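UPF0255 protein frsA (Vibrio vulnificus, PDB 3MVE) probably hydrolyses carboxylic esters to an alcohol and a carboxylate, as a serine esterase of the FrsA family with an alpha/beta-hydrolase fold. Local coordinates at residues V195-A200 against L225-P230. Residues are numbered along the deposited sequence; the frame is centred on the assembly and turned at random.
Sequences VVIVSA and LTVDMP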
loop_
_atom_site.group_PDB
_atom_site.type_symbol
_atom_site.label_atom_id
_atom_site.label_comp_id
_atom_site.label_asym_id
_atom_site.label_seq_id
_atom_site.Cartn_x
_atom_site.Cartn_y
_atom_site.Cartn_z
ATOM N N VAL A 195 20.291 -10.705 -21.080
ATOM C CA VAL A 195 19.645 -10.012 -19.979
ATOM C C VAL A 195 20.635 -9.274 -19.085
ATOM O O VAL A 195 21.783 -9.694 -18.911
ATOM C CB VAL A 195 18.849 -11.014 -19.116
ATOM C CG1 VAL A 195 19.790 -12.103 -18.606
ATOM C CG2 VAL A 195 18.173 -10.292 -17.944
ATOM N N VAL A 196 20.166 -8.170 -18.513
ATOM C CA VAL A 196 20.977 -7.358 -17.623
ATOM C C VAL A 196 20.336 -7.343 -16.241
ATOM O O VAL A 196 19.149 -7.061 -16.099
ATOM C CB VAL A 196 21.103 -5.913 -18.169
ATOM C CG1 VAL A 196 21.716 -5.011 -17.126
ATOM C CG2 VAL A 196 21.983 -5.911 -19.421
ATOM N N ILE A 197 21.112 -7.681 -15.220
ATOM C CA ILE A 197 20.588 -7.663 -13.866
ATOM C C ILE A 197 20.906 -6.271 -13.344
ATOM O O ILE A 197 22.025 -5.789 -13.488
ATOM C CB ILE A 197 21.245 -8.734 -12.984
ATOM C CG1 ILE A 197 21.073 -10.105 -13.646
ATOM C CG2 ILE A 197 20.610 -8.729 -11.601
ATOM C CD1 ILE A 197 21.483 -11.256 -12.762
ATOM N N VAL A 198 19.914 -5.621 -12.750
ATOM C CA VAL A 198 20.108 -4.266 -12.266
ATOM C C VAL A 198 19.858 -4.092 -10.784
ATOM O O VAL A 198 19.028 -4.778 -10.186
ATOM C CB VAL A 198 19.192 -3.289 -13.022
ATOM C CG1 VAL A 198 19.529 -1.848 -12.636
ATOM C CG2 VAL A 198 19.331 -3.509 -14.520
ATOM N N SER A 199 20.605 -3.165 -10.202
ATOM C CA SER A 199 20.489 -2.830 -8.802
ATOM C C SER A 199 20.649 -1.320 -8.686
ATOM O O SER A 199 21.691 -0.767 -9.053
ATOM C CB SER A 199 21.581 -3.527 -7.993
ATOM O OG SER A 199 21.597 -3.054 -6.656
ATOM N N ALA A 200 19.605 -0.651 -8.210
ATOM C CA ALA A 200 19.667 0.789 -8.015
ATOM C C ALA A 200 20.327 0.965 -6.643
ATOM O O ALA A 200 20.767 -0.013 -6.032
ATOM C CB ALA A 200 18.266 1.389 -8.030
ATOM N N LEU A 225 16.378 -7.210 -15.712
ATOM C CA LEU A 225 15.873 -7.904 -14.542
ATOM C C LEU A 225 16.262 -7.101 -13.311
ATOM O O LEU A 225 17.424 -7.105 -12.900
ATOM C CB LEU A 225 16.474 -9.310 -14.468
ATOM C CG LEU A 225 16.043 -10.242 -13.329
ATOM C CD1 LEU A 225 14.524 -10.298 -13.229
ATOM C CD2 LEU A 225 16.595 -11.636 -13.619
ATOM N N THR A 226 15.284 -6.405 -12.735
ATOM C CA THR A 226 15.525 -5.588 -11.554
ATOM C C THR A 226 15.384 -6.397 -10.266
ATOM O O THR A 226 14.626 -7.352 -10.203
ATOM C CB THR A 226 14.548 -4.375 -11.511
ATOM O OG1 THR A 226 13.193 -4.846 -11.514
ATOM C CG2 THR A 226 14.780 -3.464 -12.714
ATOM N N VAL A 227 16.131 -6.002 -9.246
ATOM C CA VAL A 227 16.119 -6.671 -7.950
ATOM C C VAL A 227 16.512 -5.665 -6.871
ATOM O O VAL A 227 17.454 -4.906 -7.048
ATOM C CB VAL A 227 17.158 -7.818 -7.890
ATOM C CG1 VAL A 227 17.011 -8.567 -6.582
ATOM C CG2 VAL A 227 16.997 -8.763 -9.097
ATOM N N ASP A 228 15.783 -5.640 -5.764
ATOM C CA ASP A 228 16.134 -4.734 -4.681
ATOM C C ASP A 228 17.249 -5.368 -3.857
ATOM O O ASP A 228 17.266 -6.587 -3.661
ATOM C CB ASP A 228 14.937 -4.484 -3.755
ATOM C CG ASP A 228 13.857 -3.663 -4.411
ATOM O OD1 ASP A 228 14.196 -2.588 -4.949
ATOM O OD2 ASP A 228 12.677 -4.093 -4.392
ATOM N N MET A 229 18.177 -4.551 -3.380
ATOM C CA MET A 229 19.253 -5.055 -2.539
ATOM C C MET A 229 18.645 -5.326 -1.170
ATOM O O MET A 229 17.584 -4.807 -0.844
ATOM C CB MET A 229 20.370 -4.020 -2.388
ATOM C CG MET A 229 21.260 -3.880 -3.596
ATOM S SD MET A 229 22.769 -3.026 -3.155
ATOM C CE MET A 229 23.551 -4.298 -2.172
ATOM N N PRO A 230 19.323 -6.138 -0.341
ATOM C CA PRO A 230 18.793 -6.439 0.994
ATOM C C PRO A 230 18.513 -5.150 1.760
ATOM O O PRO A 230 19.296 -4.196 1.683
ATOM C CB PRO A 230 19.917 -7.258 1.636
ATOM C CG PRO A 230 20.602 -7.877 0.455
ATOM C CD PRO A 230 20.641 -6.762 -0.537
HETATM O O HOH W 1 17.245 -1.971 -7.973
#
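The beta-alpha-beta crossover, the repeating element of the alpha/beta-hydrolase sheet, brings strands 193-199 and 223-227 side by side after the chain has passed through helix 210-217. Residues 195-200 and 225-230 illustrate how such a parallel pair is laced and then allowed to part. The amide of Leu-225 gives a nearly straight bond to Val-196 O (2.8 Å), and Leu-225 O accepts from Val-198 N at 2.9 Å, so a single residue of one strand bonds to both neighbours of Ile-197 on the other. The next rung, from Val-227 N to Val-198 O, is stretched to 3.3 Å and bent to 137° at the hydrogen. Beyond it the backbones diverge, and a water takes over: it accepts from Ala-200 N and donates to Val-227 O.

On one face of the sheet, CG2 of Val-195 lies against CB of Leu-225 (4.0 Å), and CG2 of Ile-197 lies 4.4 Å from CG2 of Val-227, a loose contact; helix 246-254 covers Leu-225 through Val-251. On the other face, CB of Val-198 lies 4.4 Å from CG2 of Thr-226, whose hydroxyl is hydrogen-bonded to Gln-206. Strand 266-271 continues the sheet on the far side of 193-199. Past the strand ends, the side chain of Met-229 passes alongside Ser-199 OG, with CG closer to it than SD, and His-248 touches both side chains. Chi1 of 171° swings Ser-199 OG to the side of its own carbonyl carbon, where it donates to Ala-200 O through a lone pair lying in the plane of that carbonyl, while Met-229 CG packs against the same OG at 3.2 Å.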